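Polyphosphate kinase (Porphyromonas gingivalis, PDB 2O8R) probably catalyses the reversible transfer of the terminal phosphate of ATP to a growing chain of polyphosphate, with magnesium as cofactor. Local coordinates at residues Leu346-Tyr354 and Gln679-Glu690; Val357-Ala365 and Ser385-Ala393. The protein carries 3 engineered substitutions. All coordinates share one frame; numbering follows the deposited sequence.

Contact 1 of 2, residues Leu346-Tyr354 and Gln679-Glu690; sequences LIHVPYYTY and QAAIYRYLKGKE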
loop_
_atom_site.group_PDB
_atom_site.type_symbol
_atom_site.label_atom_id
_atom_site.label_comp_id
_atom_site.label_asym_id
_atom_site.label_seq_id
_atom_site.Cartn_x
_atom_site.Cartn_y
_atom_site.Cartn_z
ATOM N N LEU A 346 -18.718 24.018 13.819
ATOM C CA LEU A 346 -18.515 23.932 12.393
ATOM C C LEU A 346 -17.024 23.783 12.195
ATOM O O LEU A 346 -16.246 24.601 12.676
ATOM C CB LEU A 346 -18.966 25.234 11.757
ATOM C CG LEU A 346 -19.678 25.257 10.423
ATOM C CD1 LEU A 346 -20.810 24.223 10.367
ATOM C CD2 LEU A 346 -20.206 26.660 10.265
ATOM N N ILE A 347 -16.611 22.733 11.507
ATOM C CA ILE A 347 -15.193 22.554 11.234
ATOM C C ILE A 347 -14.943 22.625 9.742
ATOM O O ILE A 347 -15.523 21.871 8.960
ATOM C CB ILE A 347 -14.682 21.225 11.778
ATOM C CG1 ILE A 347 -14.881 21.149 13.300
ATOM C CG2 ILE A 347 -13.240 20.992 11.350
ATOM C CD1 ILE A 347 -14.254 22.287 14.089
ATOM N N HIS A 348 -14.082 23.551 9.360
ATOM C CA HIS A 348 -13.757 23.778 7.970
ATOM C C HIS A 348 -12.363 23.262 7.711
ATOM O O HIS A 348 -11.368 23.867 8.124
ATOM C CB HIS A 348 -13.830 25.270 7.655
ATOM C CG HIS A 348 -15.127 25.902 8.048
ATOM N ND1 HIS A 348 -16.289 25.722 7.329
ATOM C CD2 HIS A 348 -15.444 26.714 9.084
ATOM C CE1 HIS A 348 -17.267 26.392 7.909
ATOM N NE2 HIS A 348 -16.781 27.003 8.974
ATOM N N VAL A 349 -12.277 22.145 7.015
ATOM C CA VAL A 349 -10.971 21.558 6.829
ATOM C C VAL A 349 -10.360 21.819 5.500
ATOM O O VAL A 349 -11.062 21.842 4.487
ATOM C CB VAL A 349 -10.924 20.019 6.958
ATOM C CG1 VAL A 349 -11.267 19.578 8.355
ATOM C CG2 VAL A 349 -11.796 19.335 5.871
ATOM N N PRO A 350 -9.145 22.325 5.579
ATOM C CA PRO A 350 -7.740 22.070 5.738
ATOM C C PRO A 350 -7.423 23.043 6.885
ATOM O O PRO A 350 -6.593 22.744 7.735
ATOM C CB PRO A 350 -7.129 22.534 4.423
ATOM C CG PRO A 350 -8.287 23.048 3.598
ATOM C CD PRO A 350 -9.318 23.413 4.615
ATOM N N TYR A 351 -8.158 24.168 6.911
ATOM C CA TYR A 351 -8.035 25.275 7.873
ATOM C C TYR A 351 -8.044 24.823 9.336
ATOM O O TYR A 351 -7.232 25.283 10.130
ATOM C CB TYR A 351 -9.151 26.310 7.643
ATOM C CG TYR A 351 -9.391 26.694 6.185
ATOM C CD1 TYR A 351 -8.415 27.351 5.451
ATOM C CD2 TYR A 351 -10.601 26.420 5.554
ATOM C CE1 TYR A 351 -8.618 27.707 4.131
ATOM C CE2 TYR A 351 -10.804 26.757 4.219
ATOM C CZ TYR A 351 -9.808 27.415 3.516
ATOM O OH TYR A 351 -9.987 27.782 2.194
ATOM N N TYR A 352 -8.960 23.926 9.680
ATOM C CA TYR A 352 -8.947 23.251 10.968
ATOM C C TYR A 352 -8.403 21.850 10.755
ATOM O O TYR A 352 -8.346 21.392 9.608
ATOM C CB TYR A 352 -10.355 23.147 11.525
ATOM C CG TYR A 352 -10.927 24.443 12.049
ATOM C CD1 TYR A 352 -10.856 24.754 13.401
ATOM C CD2 TYR A 352 -11.558 25.344 11.199
ATOM C CE1 TYR A 352 -11.380 25.921 13.896
ATOM C CE2 TYR A 352 -12.083 26.530 11.682
ATOM C CZ TYR A 352 -11.993 26.816 13.035
ATOM O OH TYR A 352 -12.522 27.994 13.530
ATOM N N THR A 353 -8.008 21.173 11.843
ATOM C CA THR A 353 -7.554 19.779 11.767
ATOM C C THR A 353 -8.660 18.850 11.354
ATOM O O THR A 353 -9.838 19.191 11.405
ATOM C CB THR A 353 -7.030 19.198 13.120
ATOM O OG1 THR A 353 -7.521 19.976 14.218
ATOM C CG2 THR A 353 -5.499 19.120 13.147
ATOM N N TYR A 354 -8.251 17.651 10.969
ATOM C CA TYR A 354 -9.157 16.557 10.727
ATOM C C TYR A 354 -9.404 15.787 12.024
ATOM O O TYR A 354 -10.307 14.950 12.104
ATOM C CB TYR A 354 -8.545 15.633 9.683
ATOM C CG TYR A 354 -8.713 16.103 8.254
ATOM C CD1 TYR A 354 -7.835 17.022 7.690
ATOM C CD2 TYR A 354 -9.747 15.616 7.462
ATOM C CE1 TYR A 354 -7.981 17.449 6.373
ATOM C CE2 TYR A 354 -9.905 16.039 6.148
ATOM C CZ TYR A 354 -9.019 16.952 5.604
ATOM O OH TYR A 354 -9.177 17.356 4.290
ATOM N N GLN A 679 -8.642 31.302 -0.399
ATOM C CA GLN A 679 -8.046 30.258 0.421
ATOM C C GLN A 679 -7.043 30.821 1.421
ATOM O O GLN A 679 -6.901 30.292 2.530
ATOM C CB GLN A 679 -7.487 29.108 -0.433
ATOM C CG GLN A 679 -8.606 28.192 -0.995
ATOM C CD GLN A 679 -8.100 27.021 -1.859
ATOM O OE1 GLN A 679 -6.905 26.738 -1.934
ATOM N NE2 GLN A 679 -9.024 26.329 -2.493
ATOM N N ALA A 680 -6.377 31.913 1.058
ATOM C CA ALA A 680 -5.587 32.645 2.050
ATOM C C ALA A 680 -6.510 33.352 3.048
ATOM O O ALA A 680 -6.404 33.161 4.258
ATOM C CB ALA A 680 -4.660 33.630 1.381
ATOM N N ALA A 681 -7.452 34.125 2.524
ATOM C CA ALA A 681 -8.293 34.974 3.358
ATOM C C ALA A 681 -9.146 34.215 4.374
ATOM O O ALA A 681 -9.322 34.674 5.509
ATOM C CB ALA A 681 -9.166 35.848 2.485
ATOM N N ILE A 682 -9.679 33.067 3.958
ATOM C CA ILE A 682 -10.520 32.249 4.824
ATOM C C ILE A 682 -9.705 31.757 6.014
ATOM O O ILE A 682 -10.193 31.740 7.152
ATOM C CB ILE A 682 -11.130 31.058 4.078
ATOM C CG1 ILE A 682 -12.257 31.523 3.164
ATOM C CG2 ILE A 682 -11.678 30.026 5.052
ATOM C CD1 ILE A 682 -12.870 30.381 2.350
ATOM N N TYR A 683 -8.455 31.386 5.757
ATOM C CA TYR A 683 -7.593 30.977 6.842
ATOM C C TYR A 683 -7.356 32.111 7.833
ATOM O O TYR A 683 -7.404 31.889 9.046
ATOM C CB TYR A 683 -6.274 30.437 6.336
ATOM C CG TYR A 683 -5.379 29.986 7.465
ATOM C CD1 TYR A 683 -5.621 28.787 8.127
ATOM C CD2 TYR A 683 -4.298 30.758 7.880
ATOM C CE1 TYR A 683 -4.810 28.358 9.165
ATOM C CE2 TYR A 683 -3.475 30.336 8.923
ATOM C CZ TYR A 683 -3.742 29.134 9.560
ATOM O OH TYR A 683 -2.942 28.706 10.590
ATOM N N ARG A 684 -7.112 33.318 7.321
ATOM C CA ARG A 684 -6.915 34.479 8.194
ATOM C C ARG A 684 -8.163 34.787 9.002
ATOM O O ARG A 684 -8.080 35.082 10.194
ATOM C CB ARG A 684 -6.454 35.706 7.409
ATOM C CG ARG A 684 -5.017 35.589 6.933
ATOM C CD ARG A 684 -4.548 36.795 6.146
ATOM N NE ARG A 684 -3.517 36.403 5.184
ATOM C CZ ARG A 684 -3.662 36.444 3.860
ATOM N NH1 ARG A 684 -4.795 36.889 3.315
ATOM N NH2 ARG A 684 -2.660 36.055 3.077
ATOM N N TYR A 685 -9.316 34.699 8.346
ATOM C CA TYR A 685 -10.602 34.956 8.987
ATOM C C TYR A 685 -10.824 34.014 10.176
ATOM O O TYR A 685 -11.171 34.461 11.268
ATOM C CB TYR A 685 -11.717 34.830 7.940
ATOM C CG TYR A 685 -13.121 34.684 8.482
ATOM C CD1 TYR A 685 -13.897 35.795 8.772
ATOM C CD2 TYR A 685 -13.684 33.432 8.673
ATOM C CE1 TYR A 685 -15.191 35.657 9.261
ATOM C CE2 TYR A 685 -14.970 33.288 9.150
ATOM C CZ TYR A 685 -15.722 34.403 9.444
ATOM O OH TYR A 685 -17.009 34.251 9.936
ATOM N N LEU A 686 -10.596 32.720 9.952
ATOM C CA LEU A 686 -10.854 31.689 10.947
ATOM C C LEU A 686 -9.830 31.727 12.066
ATOM O O LEU A 686 -10.167 31.509 13.227
ATOM C CB LEU A 686 -10.886 30.301 10.299
ATOM C CG LEU A 686 -12.165 29.999 9.508
ATOM C CD1 LEU A 686 -12.012 28.792 8.621
ATOM C CD2 LEU A 686 -13.324 29.799 10.447
ATOM N N LYS A 687 -8.582 32.015 11.712
ATOM C CA LYS A 687 -7.530 32.151 12.701
ATOM C C LYS A 687 -7.839 33.385 13.541
ATOM O O LYS A 687 -7.745 33.352 14.768
ATOM C CB LYS A 687 -6.177 32.282 12.014
ATOM C CG LYS A 687 -4.993 32.269 12.963
ATOM C CD LYS A 687 -3.716 32.679 12.240
ATOM C CE LYS A 687 -2.592 32.902 13.243
ATOM N NZ LYS A 687 -1.318 33.254 12.563
ATOM N N GLY A 688 -8.242 34.458 12.863
ATOM C CA GLY A 688 -8.681 35.681 13.520
ATOM C C GLY A 688 -9.651 35.376 14.640
ATOM O O GLY A 688 -9.361 35.625 15.802
ATOM N N LYS A 689 -10.781 34.777 14.294
ATOM C CA LYS A 689 -11.808 34.511 15.286
ATOM C C LYS A 689 -11.323 33.625 16.453
ATOM O O LYS A 689 -11.876 33.693 17.547
ATOM C CB LYS A 689 -13.086 33.957 14.630
ATOM C CG LYS A 689 -13.129 32.455 14.508
ATOM C CD LYS A 689 -14.510 31.921 14.854
ATOM C CE LYS A 689 -14.537 30.400 14.779
ATOM N NZ LYS A 689 -15.907 29.866 14.887
ATOM N N GLU A 690 -10.282 32.823 16.238
ATOM C CA GLU A 690 -9.840 31.912 17.289
ATOM C C GLU A 690 -8.953 32.616 18.304
ATOM O O GLU A 690 -8.861 32.186 19.450
ATOM C CB GLU A 690 -9.173 30.641 16.734
ATOM C CG GLU A 690 -10.109 29.703 15.927
ATOM C CD GLU A 690 -11.114 28.915 16.772
ATOM O OE1 GLU A 690 -10.963 28.872 18.011
ATOM O OE2 GLU A 690 -12.056 28.325 16.188
#

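Contact 2 of 2, residues Val357-Ala365 and Ser385-Ala393; sequences VVRLLMEAA and SIISALEAA. With SO4 (sulfate ion), chain I.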
loop_
_atom_site.group_PDB
_atom_site.type_symbol
_atom_site.label_atom_id
_atom_site.label_comp_id
_atom_site.label_asym_id
_atom_site.label_seq_id
_atom_site.Cartn_x
_atom_site.Cartn_y
_atom_site.Cartn_z
ATOM N N VAL A 357 -12.902 14.348 14.484
ATOM C CA VAL A 357 -13.745 13.181 14.243
ATOM C C VAL A 357 -13.224 11.952 15.003
ATOM O O VAL A 357 -13.973 11.316 15.759
ATOM C CB VAL A 357 -13.903 12.896 12.724
ATOM C CG1 VAL A 357 -14.619 11.566 12.475
ATOM C CG2 VAL A 357 -14.640 14.052 12.044
ATOM N N VAL A 358 -11.940 11.643 14.833
ATOM C CA VAL A 358 -11.360 10.450 15.457
ATOM C C VAL A 358 -11.178 10.588 16.986
ATOM O O VAL A 358 -11.464 9.654 17.727
ATOM C CB VAL A 358 -10.056 10.020 14.758
ATOM C CG1 VAL A 358 -9.023 11.126 14.827
ATOM C CG2 VAL A 358 -9.510 8.733 15.364
ATOM N N ARG A 359 -10.723 11.756 17.438
ATOM C CA ARG A 359 -10.695 12.131 18.855
ATOM C C ARG A 359 -12.046 11.895 19.542
ATOM O O ARG A 359 -12.121 11.305 20.628
ATOM C CB ARG A 359 -10.380 13.612 18.967
ATOM C CG ARG A 359 -9.253 13.930 19.874
ATOM C CD ARG A 359 -8.168 14.588 19.079
ATOM N NE ARG A 359 -8.094 16.052 19.197
ATOM C CZ ARG A 359 -8.488 16.792 20.234
ATOM N NH1 ARG A 359 -8.331 18.102 20.187
ATOM N NH2 ARG A 359 -9.016 16.251 21.321
ATOM N N LEU A 360 -13.106 12.380 18.896
ATOM C CA LEU A 360 -14.458 12.195 19.373
ATOM C C LEU A 360 -14.783 10.715 19.418
ATOM O O LEU A 360 -15.245 10.200 20.434
ATOM C CB LEU A 360 -15.453 12.923 18.472
ATOM C CG LEU A 360 -16.813 13.040 19.149
ATOM C CD1 LEU A 360 -16.686 13.984 20.329
ATOM C CD2 LEU A 360 -17.853 13.541 18.184
ATOM N N LEU A 361 -14.515 10.032 18.314
ATOM C CA LEU A 361 -14.704 8.589 18.261
ATOM C C LEU A 361 -13.968 7.881 19.389
ATOM O O LEU A 361 -14.508 6.955 19.989
ATOM C CB LEU A 361 -14.284 8.027 16.906
ATOM C CG LEU A 361 -15.309 8.275 15.797
ATOM C CD1 LEU A 361 -14.756 7.821 14.465
ATOM C CD2 LEU A 361 -16.625 7.579 16.105
HETATM N N MSE A 362 -12.759 8.336 19.698
HETATM C CA MSE A 362 -11.971 7.734 20.772
HETATM C C MSE A 362 -12.548 8.021 22.150
HETATM O O MSE A 362 -12.545 7.144 23.013
HETATM C CB MSE A 362 -10.522 8.191 20.711
HETATM C CG MSE A 362 -9.728 7.561 19.595
HETATM SE SE MSE A 362 -7.892 8.216 19.591
HETATM C CE MSE A 362 -8.067 9.883 18.626
ATOM N N GLU A 363 -13.042 9.239 22.358
ATOM C CA GLU A 363 -13.746 9.552 23.602
ATOM C C GLU A 363 -14.876 8.571 23.763
ATOM O O GLU A 363 -14.936 7.860 24.763
ATOM C CB GLU A 363 -14.274 10.996 23.628
ATOM C CG GLU A 363 -13.222 11.970 24.116
ATOM C CD GLU A 363 -13.737 13.362 24.424
ATOM O OE1 GLU A 363 -14.970 13.588 24.442
ATOM O OE2 GLU A 363 -12.879 14.245 24.649
ATOM N N ALA A 364 -15.734 8.511 22.743
ATOM C CA ALA A 364 -16.900 7.625 22.717
ATOM C C ALA A 364 -16.549 6.163 22.958
ATOM O O ALA A 364 -17.358 5.414 23.506
ATOM C CB ALA A 364 -17.643 7.768 21.396
ATOM N N ALA A 365 -15.347 5.768 22.550
ATOM C CA ALA A 365 -14.925 4.379 22.661
ATOM C C ALA A 365 -14.900 3.935 24.119
ATOM O O ALA A 365 -15.483 2.912 24.470
ATOM C CB ALA A 365 -13.568 4.177 22.015
ATOM N N SER A 385 -7.068 5.375 11.505
ATOM C CA SER A 385 -7.403 5.861 12.847
ATOM C C SER A 385 -8.861 5.681 13.213
ATOM O O SER A 385 -9.198 5.184 14.289
ATOM C CB SER A 385 -7.102 7.346 12.901
ATOM O OG SER A 385 -5.737 7.567 12.627
ATOM N N ILE A 386 -9.724 6.101 12.303
ATOM C CA ILE A 386 -11.142 5.912 12.462
ATOM C C ILE A 386 -11.503 4.437 12.642
ATOM O O ILE A 386 -12.149 4.094 13.648
ATOM C CB ILE A 386 -11.912 6.617 11.338
ATOM C CG1 ILE A 386 -11.906 8.121 11.628
ATOM C CG2 ILE A 386 -13.346 6.119 11.245
ATOM C CD1 ILE A 386 -12.558 8.960 10.583
ATOM N N ILE A 387 -11.039 3.568 11.730
ATOM C CA ILE A 387 -11.249 2.117 11.892
ATOM C C ILE A 387 -10.751 1.657 13.272
ATOM O O ILE A 387 -11.431 0.915 13.986
ATOM C CB ILE A 387 -10.544 1.264 10.810
ATOM C CG1 ILE A 387 -10.976 1.634 9.377
ATOM C CG2 ILE A 387 -10.780 -0.217 11.082
ATOM C CD1 ILE A 387 -12.457 1.631 9.136
ATOM N N SER A 388 -9.579 2.140 13.659
ATOM C CA SER A 388 -8.992 1.765 14.925
ATOM C C SER A 388 -9.845 2.201 16.107
ATOM O O SER A 388 -10.116 1.398 17.009
ATOM C CB SER A 388 -7.591 2.334 15.031
ATOM O OG SER A 388 -6.674 1.483 14.360
ATOM N N ALA A 389 -10.284 3.457 16.093
ATOM C CA ALA A 389 -11.156 3.956 17.153
ATOM C C ALA A 389 -12.433 3.131 17.199
ATOM O O ALA A 389 -12.912 2.793 18.273
ATOM C CB ALA A 389 -11.470 5.431 16.962
ATOM N N LEU A 390 -12.962 2.790 16.027
ATOM C CA LEU A 390 -14.179 1.989 15.940
ATOM C C LEU A 390 -13.967 0.571 16.457
ATOM O O LEU A 390 -14.821 0.035 17.151
ATOM C CB LEU A 390 -14.697 1.942 14.503
ATOM C CG LEU A 390 -15.262 3.241 13.928
ATOM C CD1 LEU A 390 -15.454 3.053 12.460
ATOM C CD2 LEU A 390 -16.571 3.669 14.590
ATOM N N GLU A 391 -12.832 -0.034 16.114
ATOM C CA GLU A 391 -12.494 -1.367 16.606
ATOM C C GLU A 391 -12.456 -1.394 18.135
ATOM O O GLU A 391 -13.082 -2.256 18.757
ATOM C CB GLU A 391 -11.165 -1.855 16.023
ATOM C CG GLU A 391 -11.274 -2.400 14.601
ATOM C CD GLU A 391 -10.084 -3.252 14.177
ATOM O OE1 GLU A 391 -9.305 -3.685 15.055
ATOM O OE2 GLU A 391 -9.932 -3.498 12.959
ATOM N N ALA A 392 -11.748 -0.432 18.727
ATOM C CA ALA A 392 -11.732 -0.244 20.178
ATOM C C ALA A 392 -13.141 -0.225 20.775
ATOM O O ALA A 392 -13.405 -0.866 21.797
ATOM C CB ALA A 392 -10.989 1.052 20.541
ATOM N N ALA A 393 -14.041 0.509 20.125
ATOM C CA ALA A 393 -15.395 0.676 20.619
ATOM C C ALA A 393 -16.158 -0.635 20.567
ATOM O O ALA A 393 -16.861 -0.982 21.516
ATOM C CB ALA A 393 -16.114 1.738 19.826
HETATM S S SO4 I . -4.789 17.504 17.836
HETATM O O1 SO4 I . -4.358 18.094 19.102
HETATM O O2 SO4 I . -4.749 18.507 16.773
HETATM O O3 SO4 I . -3.897 16.406 17.479
HETATM O O4 SO4 I . -6.146 17.005 17.984
#

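Contact 1 of 2, residues Leu346-Tyr354 and Gln679-Glu690
Y351 lays its ring along the C-terminal helix, pointing toward its N-terminal end, so that CG2 of I682 sits over one face, 3.6 Å from the ring centroid and 18° off the normal, a CH-pi contact. P350 CD lies on the opposite face, and the ring is clamped between the two. With CG beside the backbone N (chi1 -45°), the OH of Y351 lies 3.5 Å from CG of Q679; the amide of Q679 itself is bonded to E596 and Y594. CB of Y683 approaches CD1 of Y351 obliquely. Segment 346-354 takes in nearly all of strand 345-349, paired antiparallel with 474-481 in the first of the two phospholipase D-like domains of the PPK1 family, and the turn after it, in which Y352 N bonds to H348 O. L686 pushes its two methyls between H348, Y351 and Y352, CD2 lying 3.7 Å from CE2 of Y352 at the ring's edge. Beyond it, Y352 OH donates to E690 OE2 (2.7 Å) through the anti lone pair, the carboxylate turned 82° from the ring; K328 N holds OE1. K689 crosses Y352 at about a right angle, CE 3.4 Å from Y352 OH, while NZ forms a salt bridge with E641.

Contact 2 of 2, residues Val357-Ala365 and Ser385-Ala393
A389 plants its CB between L361 and M362, 3.8 Å from CB of L361 and equally close to CG of the selenomethionine at 362. This is the tight middle of two helices running nearly parallel, 10° between their directions and 8.6 Å between axes. Packing is about as close at the N-terminal end of the pair, where CD1 of I386 meets CG1 of V357 at 3.8 Å, F466 of a loop touches both residues, and CG2 of I386 meets CD1 of L361. Helices 355-365 and 385-395 are joined through strand 370-377, consecutive elements of a phospholipase D-like alpha/beta domain, and L361 and L390 both rest on I373 of that strand. Toward the C-terminal end of segment 357-365 the contact loosens as side chains shrink to methyls: CB of A365 lies 4.2 Å from CB of A393 and 4.3 Å from that of A392. With CG1 of V358 between the backbone N and the carbonyl carbon (chi1 60°), its other methyl, CG2, is directed onto CB of S385, on the side where Q395 of the second subunit packs. The partly exposed R359 turns away from helix 385-395 toward a sulfate, probably from the crystallisation liquor; its NH1 salt-bridges E331.

Both contacts are largely buried and lie in neighbouring elements: strand 345-349 of contact 1 is followed, after a short turn, by helix 355-365 of contact 2, yet their centres lie 24 Å apart. Contact 1 spans 325 residues and fastens the C-terminal helix to the first phospholipase D-like domain with aromatic side chains and one polar bond. Contact 2 joins helices only 20 residues apart within that domain by aliphatic packing alone. The second subunit reaches contact 2 but not contact 1. The Q679 side chain of contact 1 is about 8 Å from that of R570, predicted to bind ATP; the I386 side chain of contact 2 is about 12 Å from that of R379, predicted to bind magnesium.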